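Member of s1p family of ribosomal proteins (Pyrococcus furiosus, PDB 5YH1) probably acts as an exonuclease on nucleic acids, using the manganese-binding DHH domain that makes up this part of a longer protein. Local coordinates at residues 249-252 with 253-256; 330-334 with 335-339; 350-353 with 354-357; 386-389 with 390-393. One frame throughout, in Å; residues are numbered along the deposited sequence.

How the interactions relate
The four contacts follow one another along the chain, each local to a helix start, a helix or a loop. Interaction 1 opens helix 250-267, its Ile256 side chain about 11 Å from that of the manganese ligand Asp67. Interactions 2 and 3 belong to one beta-alpha-beta unit: residues 330-339 form the loop leaving strand 325-330, and interaction 3 lies on helix 343-358, which leads to strand 364-369. Their nearest atoms are about 5 Å apart. Interaction 4 starts helix 389-399, beyond strand 373-378 of the same mixed sheet; its centre is about 21 Å from that of interaction 3 and 33 Å from that of interaction 1. Interactions 1 and 4 thus fix helix starts in different regions, while interaction 2 reaches the second subunit.

Interaction 1 of 4, residues 249-252 with 253-256; sequences DEED and LKKI
The carboxylate of Glu251 has the Lys254 chain running beside it, the two side chains pointing the same way: OE1 lies 3.9 Å from Lys254 CD, and OE2 makes a long salt bridge of 3.9 Å to Lys254 NZ. Glu251 reaches this place because its chain bends at chi2 (-48°), whereas the lysine is extended beyond CG. The carboxylates of Asp249 and Asp252 turn to the backbone. Asp249 OD1 takes the N-H of Asp252 almost end-on at 2.8 Å and that of Glu251 weakly at 2.9 Å, while Asp252 OD2 accepts from Asp249 N at 2.9 Å on its anti side, 30° out of the carboxylate plane. This reciprocal pair is a capping box with Asp249 as N-cap, a place suited to a short acidic chain that can reach the N-H groups of the first turn. The regular helical bonds follow, beginning with Leu253 N to Asp249 O at 3.1 Å. Leucine suits position 253 because it is buried against helices 221-229 and 234-245. Glu250 turns to Lys244 in a salt bridge. Three acidic residues in the first turn, with lysines only after them, should interact favourably with the helix dipole, and the long Glu251-Lys254 pair probably adds a little at the surface.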
loop_
_atom_site.group_PDB
_atom_site.type_symbol
_atom_site.label_atom_id
_atom_site.label_comp_id
_atom_site.label_asym_id
_atom_site.label_seq_id
_atom_site.Cartn_x
_atom_site.Cartn_y
_atom_site.Cartn_z
ATOM N N ASP A 249 8.888 -25.484 -26.940
ATOM C CA ASP A 249 8.083 -25.277 -28.139
ATOM C C ASP A 249 7.149 -24.090 -27.913
ATOM O O ASP A 249 7.207 -23.428 -26.874
ATOM C CB ASP A 249 7.333 -26.559 -28.545
ATOM C CG ASP A 249 6.264 -26.966 -27.555
ATOM O OD1 ASP A 249 5.697 -26.097 -26.865
ATOM O OD2 ASP A 249 5.974 -28.176 -27.482
ATOM N N GLU A 250 6.273 -23.841 -28.875
ATOM C CA GLU A 250 5.447 -22.641 -28.864
ATOM C C GLU A 250 4.396 -22.673 -27.749
ATOM O O GLU A 250 4.026 -21.626 -27.209
ATOM C CB GLU A 250 4.794 -22.429 -30.230
ATOM C CG GLU A 250 5.672 -22.929 -31.387
ATOM C CD GLU A 250 5.741 -21.976 -32.544
ATOM O OE1 GLU A 250 4.876 -21.089 -32.646
ATOM O OE2 GLU A 250 6.672 -22.124 -33.354
ATOM N N GLU A 251 3.935 -23.871 -27.394
ATOM C CA GLU A 251 2.963 -24.013 -26.319
ATOM C C GLU A 251 3.629 -23.836 -24.968
ATOM O O GLU A 251 3.034 -23.254 -24.077
ATOM C CB GLU A 251 2.222 -25.351 -26.401
ATOM C CG GLU A 251 1.362 -25.508 -27.661
ATOM C CD GLU A 251 0.469 -24.299 -27.941
ATOM O OE1 GLU A 251 -0.280 -23.873 -27.030
ATOM O OE2 GLU A 251 0.519 -23.763 -29.075
ATOM N N ASP A 252 4.863 -24.319 -24.825
ATOM C CA ASP A 252 5.655 -24.073 -23.626
ATOM C C ASP A 252 5.808 -22.566 -23.396
ATOM O O ASP A 252 5.645 -22.080 -22.276
ATOM C CB ASP A 252 7.050 -24.684 -23.745
ATOM C CG ASP A 252 7.037 -26.207 -23.818
ATOM O OD1 ASP A 252 6.158 -26.843 -23.206
ATOM O OD2 ASP A 252 7.940 -26.766 -24.480
ATOM N N LEU A 253 6.137 -21.843 -24.464
ATOM C CA LEU A 253 6.368 -20.408 -24.382
ATOM C C LEU A 253 5.107 -19.686 -23.941
ATOM O O LEU A 253 5.178 -18.796 -23.110
ATOM C CB LEU A 253 6.872 -19.855 -25.722
ATOM C CG LEU A 253 8.272 -20.362 -26.097
ATOM C CD1 LEU A 253 8.590 -20.133 -27.564
ATOM C CD2 LEU A 253 9.340 -19.732 -25.214
ATOM N N LYS A 254 3.963 -20.074 -24.496
ATOM C CA LYS A 254 2.680 -19.493 -24.103
ATOM C C LYS A 254 2.345 -19.707 -22.625
ATOM O O LYS A 254 1.820 -18.803 -21.972
ATOM C CB LYS A 254 1.556 -20.044 -24.969
ATOM C CG LYS A 254 1.539 -19.406 -26.344
ATOM C CD LYS A 254 0.462 -19.999 -27.230
ATOM C CE LYS A 254 0.266 -19.150 -28.474
ATOM N NZ LYS A 254 -0.173 -19.985 -29.630
ATOM N N LYS A 255 2.645 -20.902 -22.120
ATOM C CA LYS A 255 2.419 -21.236 -20.718
ATOM C C LYS A 255 3.301 -20.375 -19.830
ATOM O O LYS A 255 2.834 -19.850 -18.819
ATOM C CB LYS A 255 2.747 -22.706 -20.440
ATOM C CG LYS A 255 1.783 -23.739 -21.006
ATOM C CD LYS A 255 2.311 -25.122 -20.637
ATOM C CE LYS A 255 1.275 -26.221 -20.736
ATOM N NZ LYS A 255 0.669 -26.252 -22.087
ATOM N N ILE A 256 4.578 -20.261 -20.206
ATOM C CA ILE A 256 5.529 -19.400 -19.498
ATOM C C ILE A 256 5.034 -17.952 -19.440
ATOM O O ILE A 256 5.030 -17.336 -18.364
ATOM C CB ILE A 256 6.942 -19.475 -20.105
ATOM C CG1 ILE A 256 7.571 -20.829 -19.776
ATOM C CG2 ILE A 256 7.837 -18.360 -19.557
ATOM C CD1 ILE A 256 8.842 -21.140 -20.540
#

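Interaction 2 of 4, residues 330-334 with 335-339; sequences DVELY and APKFE
In the loop between strand 325-330 and helix 343-358, Glu332 and Lys337 are joined by a salt bridge across the bend of the chain. Lys337 NZ donates to Glu332 OE1 at 2.9 Å, using the syn lone pair, on the side of the other carboxylate oxygen. The glutamate is bent at chi2 (68°), and the two chains cross at a slant; a long basic chain, fully stretched, is what reaches the glutamate from position 337. Closer to the strand, Asp330 OD1 holds two backbone amides. The bond from Glu332 N, two residues on, at 3.0 Å makes an Asx turn; that from Leu333 N, three residues on, at 2.9 Å makes an Asx motif and comes from well above the carboxylate plane. Aspartate fits here because its short side chain reaches the amides that follow it. A water donates to Glu332 O at 3.1 Å and to Ala335 O at 2.9 Å, tying the backbone across the bend. Ala335 is small enough to pack closely against Val331 (CB to CB, 4.1 Å) and Leu346 of the following helix. From Pro336 to Glu339 the chain makes a type II beta turn. The second subunit packs against Leu333, Tyr334 and Pro336, with Lys337 lying on its Asp372.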
loop_
_atom_site.group_PDB
_atom_site.type_symbol
_atom_site.label_atom_id
_atom_site.label_comp_id
_atom_site.label_asym_id
_atom_site.label_seq_id
_atom_site.Cartn_x
_atom_site.Cartn_y
_atom_site.Cartn_z
ATOM N N ASP A 330 -19.808 -4.983 -19.713
ATOM C CA ASP A 330 -19.682 -4.161 -18.513
ATOM C C ASP A 330 -18.901 -4.955 -17.475
ATOM O O ASP A 330 -19.468 -5.804 -16.773
ATOM C CB ASP A 330 -21.074 -3.811 -17.991
ATOM C CG ASP A 330 -21.042 -2.858 -16.800
ATOM O OD1 ASP A 330 -20.051 -2.880 -16.023
ATOM O OD2 ASP A 330 -22.025 -2.100 -16.649
ATOM N N VAL A 331 -17.602 -4.687 -17.387
ATOM C CA VAL A 331 -16.741 -5.407 -16.463
ATOM C C VAL A 331 -16.778 -4.878 -15.020
ATOM O O VAL A 331 -16.103 -5.423 -14.170
ATOM C CB VAL A 331 -15.281 -5.509 -16.958
ATOM C CG1 VAL A 331 -15.232 -6.241 -18.292
ATOM C CG2 VAL A 331 -14.622 -4.140 -17.075
ATOM N N GLU A 332 -17.556 -3.838 -14.744
ATOM C CA GLU A 332 -17.851 -3.480 -13.357
ATOM C C GLU A 332 -18.993 -4.360 -12.832
ATOM O O GLU A 332 -18.882 -4.922 -11.757
ATOM C CB GLU A 332 -18.224 -2.000 -13.229
ATOM C CG GLU A 332 -18.151 -1.427 -11.807
ATOM C CD GLU A 332 -16.729 -1.324 -11.217
ATOM O OE1 GLU A 332 -16.632 -1.054 -10.000
ATOM O OE2 GLU A 332 -15.710 -1.496 -11.936
ATOM N N LEU A 333 -20.083 -4.480 -13.593
ATOM C CA LEU A 333 -21.238 -5.272 -13.160
ATOM C C LEU A 333 -21.039 -6.788 -13.253
ATOM O O LEU A 333 -21.583 -7.532 -12.426
ATOM C CB LEU A 333 -22.488 -4.898 -13.956
ATOM C CG LEU A 333 -23.078 -3.500 -13.771
ATOM C CD1 LEU A 333 -24.419 -3.418 -14.485
ATOM C CD2 LEU A 333 -23.231 -3.141 -12.296
ATOM N N TYR A 334 -20.282 -7.248 -14.250
ATOM C CA TYR A 334 -20.230 -8.677 -14.573
ATOM C C TYR A 334 -18.812 -9.207 -14.632
ATOM O O TYR A 334 -18.450 -9.914 -15.558
ATOM C CB TYR A 334 -20.934 -8.942 -15.911
ATOM C CG TYR A 334 -22.355 -8.444 -15.938
ATOM C CD1 TYR A 334 -23.322 -9.013 -15.115
ATOM C CD2 TYR A 334 -22.737 -7.405 -16.775
ATOM C CE1 TYR A 334 -24.632 -8.557 -15.127
ATOM C CE2 TYR A 334 -24.043 -6.943 -16.792
ATOM C CZ TYR A 334 -24.984 -7.525 -15.963
ATOM O OH TYR A 334 -26.274 -7.069 -15.974
ATOM N N ALA A 335 -18.003 -8.849 -13.650
ATOM C CA ALA A 335 -16.671 -9.410 -13.524
ATOM C C ALA A 335 -16.268 -9.295 -12.068
ATOM O O ALA A 335 -16.799 -8.449 -11.368
ATOM C CB ALA A 335 -15.686 -8.658 -14.412
ATOM N N PRO A 336 -15.339 -10.148 -11.603
ATOM C CA PRO A 336 -14.919 -10.083 -10.205
ATOM C C PRO A 336 -13.951 -8.933 -9.971
ATOM O O PRO A 336 -12.839 -8.952 -10.495
ATOM C CB PRO A 336 -14.225 -11.432 -9.985
ATOM C CG PRO A 336 -13.708 -11.820 -11.326
ATOM C CD PRO A 336 -14.653 -11.229 -12.340
ATOM N N LYS A 337 -14.361 -7.941 -9.189
ATOM C CA LYS A 337 -13.509 -6.782 -8.962
ATOM C C LYS A 337 -12.304 -7.142 -8.086
ATOM O O LYS A 337 -12.414 -7.963 -7.164
ATOM C CB LYS A 337 -14.300 -5.628 -8.349
ATOM C CG LYS A 337 -13.586 -4.296 -8.510
ATOM C CD LYS A 337 -14.435 -3.121 -8.047
ATOM C CE LYS A 337 -13.780 -1.799 -8.421
ATOM N NZ LYS A 337 -14.580 -0.640 -7.942
ATOM N N PHE A 338 -11.159 -6.545 -8.418
ATOM C CA PHE A 338 -9.891 -6.695 -7.690
ATOM C C PHE A 338 -9.228 -8.071 -7.763
ATOM O O PHE A 338 -8.223 -8.295 -7.103
ATOM C CB PHE A 338 -10.033 -6.261 -6.220
ATOM C CG PHE A 338 -10.475 -4.832 -6.051
ATOM C CD1 PHE A 338 -9.680 -3.786 -6.512
ATOM C CD2 PHE A 338 -11.680 -4.532 -5.432
ATOM C CE1 PHE A 338 -10.082 -2.468 -6.366
ATOM C CE2 PHE A 338 -12.088 -3.214 -5.283
ATOM C CZ PHE A 338 -11.287 -2.182 -5.751
ATOM N N GLU A 339 -9.758 -8.986 -8.559
ATOM C CA GLU A 339 -9.176 -10.319 -8.654
ATOM C C GLU A 339 -8.546 -10.530 -10.013
ATOM O O GLU A 339 -8.851 -9.821 -10.961
ATOM C CB GLU A 339 -10.247 -11.380 -8.447
ATOM C CG GLU A 339 -10.799 -11.447 -7.038
ATOM C CD GLU A 339 -11.944 -12.429 -6.940
ATOM O OE1 GLU A 339 -11.806 -13.558 -7.457
ATOM O OE2 GLU A 339 -12.985 -12.071 -6.362
HETATM O O HOH W 1 -18.896 -7.316 -9.754
#

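Interaction 3 of 4, residues 350-353 with 354-357; sequences IHDH and FKEQ
The side chain of Lys355 runs between His351 and Asp352 and touches one or the other at every atom. Its CB lies 3.5 Å from Asp352 O, and CG is 3.7 Å from His351 O. CD then comes obliquely against the imidazole, 3.4 Å from His351 CD2. A bend at chi3 (46°) swings the end of the chain toward the aspartate, so that CE is 3.8 Å from Asp352 OD1 and NZ forms a long salt bridge to the same oxygen at 3.6 Å. NZ also donates to a water at 3.0 Å, and the same water is hydrogen-bonded to His351 NE2. Lysine suits the site because its aliphatic middle can pack against the imidazole while its ammonium gathers charges: Glu360 is a second salt-bridge partner, and Asp352 in turn pairs with Arg230. Next to it in sequence, the edge of the His353 ring points at the face of Phe354 in a T-shaped pair, centroids 5.6 Å apart and planes at 84°. Phe354 and Ile350 lie alongside each other (CG2 to CE1, 3.9 Å), both apolar and buried. Ile350 packs on Leu308 and Val311 of helix 286-311 and on Ile329 of strand 325-330, and Phe354 on Leu312, Val315 and Asn327. His351, held by Thr366, and Lys355 meet strand 364-369, so helix 343-358 packs against both strands it connects and helix 286-311.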
loop_
_atom_site.group_PDB
_atom_site.type_symbol
_atom_site.label_atom_id
_atom_site.label_comp_id
_atom_site.label_asym_id
_atom_site.label_seq_id
_atom_site.Cartn_x
_atom_site.Cartn_y
_atom_site.Cartn_z
ATOM N N ILE A 350 -11.753 -12.398 -23.436
ATOM C CA ILE A 350 -13.019 -12.350 -24.165
ATOM C C ILE A 350 -12.748 -12.141 -25.656
ATOM O O ILE A 350 -13.317 -12.837 -26.514
ATOM C CB ILE A 350 -13.939 -11.250 -23.611
ATOM C CG1 ILE A 350 -14.414 -11.630 -22.196
ATOM C CG2 ILE A 350 -15.144 -11.025 -24.520
ATOM C CD1 ILE A 350 -14.911 -10.456 -21.370
ATOM N N HIS A 351 -11.863 -11.195 -25.957
ATOM C CA HIS A 351 -11.524 -10.888 -27.339
ATOM C C HIS A 351 -10.952 -12.118 -28.058
ATOM O O HIS A 351 -11.378 -12.434 -29.172
ATOM C CB HIS A 351 -10.538 -9.724 -27.395
ATOM C CG HIS A 351 -10.334 -9.169 -28.764
ATOM N ND1 HIS A 351 -11.362 -8.624 -29.504
ATOM C CD2 HIS A 351 -9.218 -9.041 -29.517
ATOM C CE1 HIS A 351 -10.887 -8.186 -30.655
ATOM N NE2 HIS A 351 -9.588 -8.428 -30.688
ATOM N N ASP A 352 -10.010 -12.804 -27.411
ATOM C CA ASP A 352 -9.421 -14.035 -27.957
ATOM C C ASP A 352 -10.472 -15.081 -28.256
ATOM O O ASP A 352 -10.382 -15.778 -29.264
ATOM C CB ASP A 352 -8.400 -14.647 -26.998
ATOM C CG ASP A 352 -7.130 -13.846 -26.911
ATOM O OD1 ASP A 352 -6.896 -12.973 -27.775
ATOM O OD2 ASP A 352 -6.364 -14.071 -25.952
ATOM N N HIS A 353 -11.464 -15.194 -27.382
ATOM C CA HIS A 353 -12.531 -16.169 -27.580
ATOM C C HIS A 353 -13.290 -15.868 -28.862
ATOM O O HIS A 353 -13.600 -16.779 -29.631
ATOM C CB HIS A 353 -13.479 -16.179 -26.388
ATOM C CG HIS A 353 -14.719 -16.979 -26.611
ATOM N ND1 HIS A 353 -14.789 -18.331 -26.356
ATOM C CD2 HIS A 353 -15.942 -16.616 -27.064
ATOM C CE1 HIS A 353 -16.002 -18.768 -26.639
ATOM N NE2 HIS A 353 -16.718 -17.750 -27.080
ATOM N N PHE A 354 -13.573 -14.588 -29.100
ATOM C CA PHE A 354 -14.289 -14.191 -30.302
ATOM C C PHE A 354 -13.420 -14.385 -31.552
ATOM O O PHE A 354 -13.937 -14.738 -32.610
ATOM C CB PHE A 354 -14.861 -12.769 -30.174
ATOM C CG PHE A 354 -16.156 -12.721 -29.412
ATOM C CD1 PHE A 354 -16.168 -12.566 -28.032
ATOM C CD2 PHE A 354 -17.362 -12.874 -30.069
ATOM C CE1 PHE A 354 -17.362 -12.555 -27.322
ATOM C CE2 PHE A 354 -18.560 -12.863 -29.369
ATOM C CZ PHE A 354 -18.562 -12.700 -27.990
ATOM N N LYS A 355 -12.108 -14.208 -31.406
ATOM C CA LYS A 355 -11.156 -14.460 -32.498
ATOM C C LYS A 355 -11.055 -15.944 -32.858
ATOM O O LYS A 355 -11.037 -16.296 -34.037
ATOM C CB LYS A 355 -9.767 -13.900 -32.153
ATOM C CG LYS A 355 -9.655 -12.407 -32.447
ATOM C CD LYS A 355 -8.617 -11.699 -31.611
ATOM C CE LYS A 355 -7.312 -12.462 -31.563
ATOM N NZ LYS A 355 -6.213 -11.594 -31.063
ATOM N N GLU A 356 -10.988 -16.797 -31.845
ATOM C CA GLU A 356 -10.999 -18.247 -32.052
ATOM C C GLU A 356 -12.267 -18.700 -32.764
ATOM O O GLU A 356 -12.210 -19.533 -33.654
ATOM C CB GLU A 356 -10.845 -18.991 -30.715
ATOM C CG GLU A 356 -9.407 -18.984 -30.200
ATOM C CD GLU A 356 -9.276 -19.110 -28.683
ATOM O OE1 GLU A 356 -10.213 -19.611 -28.015
ATOM O OE2 GLU A 356 -8.213 -18.704 -28.154
ATOM N N GLN A 357 -13.407 -18.141 -32.389
ATOM C CA GLN A 357 -14.675 -18.545 -32.981
ATOM C C GLN A 357 -14.897 -18.031 -34.413
ATOM O O GLN A 357 -15.406 -18.766 -35.257
ATOM C CB GLN A 357 -15.826 -18.090 -32.096
ATOM C CG GLN A 357 -17.181 -18.567 -32.573
ATOM C CD GLN A 357 -18.261 -18.422 -31.523
ATOM O OE1 GLN A 357 -17.985 -18.166 -30.348
ATOM N NE2 GLN A 357 -19.506 -18.594 -31.940
HETATM O O HOH W 2 -6.619 -8.717 -31.624
HETATM O O HOH W 3 -11.766 -18.974 -25.529
#

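Interaction 4 of 4, residues 386-389 with 390-393; sequences NFDL and NKIV
Asp388 and Lys391 cross at about a right angle at the start of helix 389-399. Asp388 is the N-cap, with CG trans to the backbone N (chi1 -176°), which swings its carboxylate over the first turn. OD1 caps the first-turn amide of Lys391, accepting from its N at 3.2 Å from a point 69° out of the carboxylate plane. The lysine chain, extended beyond CG, runs back past the same carboxylate: its CE is 3.4 Å from Asp388 OD2 and its NZ, at 3.9 Å, makes only a long salt bridge. An acidic cap suits a helix start, where the first-turn amides and the helix dipole would probably favour negative charge; lysine suits position 391 because its methylenes run past the carboxylate and its ammonium ends near OD2. The regular backbone bonds then take over, with Ile392 N on Asp388 O at 3.1 Å and Val393 N on Leu389 O at 2.9 Å. The buried side chains meet across the loop-helix junction. Phe387 and Ile392 stand roughly perpendicular, the ring's CE1 lying 3.6 Å from the terminal CD1 of the isoleucine, which its extended chi2 (169°) carries toward the Phe387 ring. Leu389 and Val393 meet more loosely, CD1 to CG2 at 4.1 Å. Asn390 donates from ND2 to Gly409 O. Phe387 and Leu389 lie on Val376 of strand 373-378, and Leu389 and Ile392 meet Phe430 of helix 423-435, so this end of helix 389-399 packs against both that strand and that helix.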
loop_
_atom_site.group_PDB
_atom_site.type_symbol
_atom_site.label_atom_id
_atom_site.label_comp_id
_atom_site.label_asym_id
_atom_site.label_seq_id
_atom_site.Cartn_x
_atom_site.Cartn_y
_atom_site.Cartn_z
ATOM N N ASN A 386 -9.937 0.829 -41.610
ATOM C CA ASN A 386 -9.125 1.949 -41.119
ATOM C C ASN A 386 -9.485 2.388 -39.696
ATOM O O ASN A 386 -9.581 3.577 -39.393
ATOM C CB ASN A 386 -9.175 3.128 -42.102
ATOM C CG ASN A 386 -8.371 2.855 -43.357
ATOM O OD1 ASN A 386 -7.145 2.982 -43.355
ATOM N ND2 ASN A 386 -9.050 2.447 -44.427
ATOM N N PHE A 387 -9.690 1.407 -38.825
ATOM C CA PHE A 387 -9.951 1.687 -37.430
ATOM C C PHE A 387 -8.695 2.282 -36.804
ATOM O O PHE A 387 -7.617 1.720 -36.918
ATOM C CB PHE A 387 -10.348 0.413 -36.688
ATOM C CG PHE A 387 -10.486 0.609 -35.212
ATOM C CD1 PHE A 387 -11.655 1.124 -34.682
ATOM C CD2 PHE A 387 -9.431 0.324 -34.358
ATOM C CE1 PHE A 387 -11.785 1.328 -33.312
ATOM C CE2 PHE A 387 -9.556 0.526 -32.992
ATOM C CZ PHE A 387 -10.732 1.032 -32.473
ATOM N N ASP A 388 -8.834 3.431 -36.157
ATOM C CA ASP A 388 -7.719 4.039 -35.433
ATOM C C ASP A 388 -8.264 4.608 -34.137
ATOM O O ASP A 388 -9.019 5.585 -34.147
ATOM C CB ASP A 388 -7.054 5.137 -36.274
ATOM C CG ASP A 388 -5.812 5.741 -35.601
ATOM O OD1 ASP A 388 -5.730 5.804 -34.357
ATOM O OD2 ASP A 388 -4.904 6.170 -36.329
ATOM N N LEU A 389 -7.885 3.977 -33.028
ATOM C CA LEU A 389 -8.387 4.349 -31.720
ATOM C C LEU A 389 -7.975 5.772 -31.331
ATOM O O LEU A 389 -8.779 6.508 -30.769
ATOM C CB LEU A 389 -7.909 3.346 -30.668
ATOM C CG LEU A 389 -8.319 3.611 -29.215
ATOM C CD1 LEU A 389 -9.834 3.594 -29.073
ATOM C CD2 LEU A 389 -7.657 2.593 -28.292
ATOM N N ASN A 390 -6.730 6.149 -31.624
ATOM C CA ASN A 390 -6.238 7.504 -31.309
ATOM C C ASN A 390 -7.045 8.583 -32.019
ATOM O O ASN A 390 -7.387 9.593 -31.412
ATOM C CB ASN A 390 -4.748 7.646 -31.623
ATOM C CG ASN A 390 -3.888 6.735 -30.766
ATOM O OD1 ASN A 390 -4.066 6.656 -29.555
ATOM N ND2 ASN A 390 -2.964 6.024 -31.395
ATOM N N LYS A 391 -7.381 8.352 -33.286
ATOM C CA LYS A 391 -8.234 9.281 -34.034
ATOM C C LYS A 391 -9.630 9.348 -33.440
ATOM O O LYS A 391 -10.217 10.420 -33.357
ATOM C CB LYS A 391 -8.347 8.881 -35.511
ATOM C CG LYS A 391 -7.082 9.137 -36.303
ATOM C CD LYS A 391 -7.191 8.626 -37.733
ATOM C CE LYS A 391 -5.842 8.716 -38.442
ATOM N NZ LYS A 391 -5.795 7.910 -39.695
ATOM N N ILE A 392 -10.172 8.194 -33.050
ATOM C CA ILE A 392 -11.520 8.154 -32.488
ATOM C C ILE A 392 -11.563 8.891 -31.152
ATOM O O ILE A 392 -12.510 9.618 -30.890
ATOM C CB ILE A 392 -12.063 6.711 -32.382
ATOM C CG1 ILE A 392 -12.396 6.209 -33.794
ATOM C CG2 ILE A 392 -13.307 6.652 -31.499
ATOM C CD1 ILE A 392 -12.684 4.736 -33.890
ATOM N N VAL A 393 -10.523 8.730 -30.341
ATOM C CA VAL A 393 -10.437 9.410 -29.044
ATOM C C VAL A 393 -10.393 10.929 -29.214
ATOM O O VAL A 393 -11.086 11.648 -28.491
ATOM C CB VAL A 393 -9.222 8.928 -28.226
ATOM C CG1 VAL A 393 -8.964 9.835 -27.027
ATOM C CG2 VAL A 393 -9.432 7.495 -27.769
#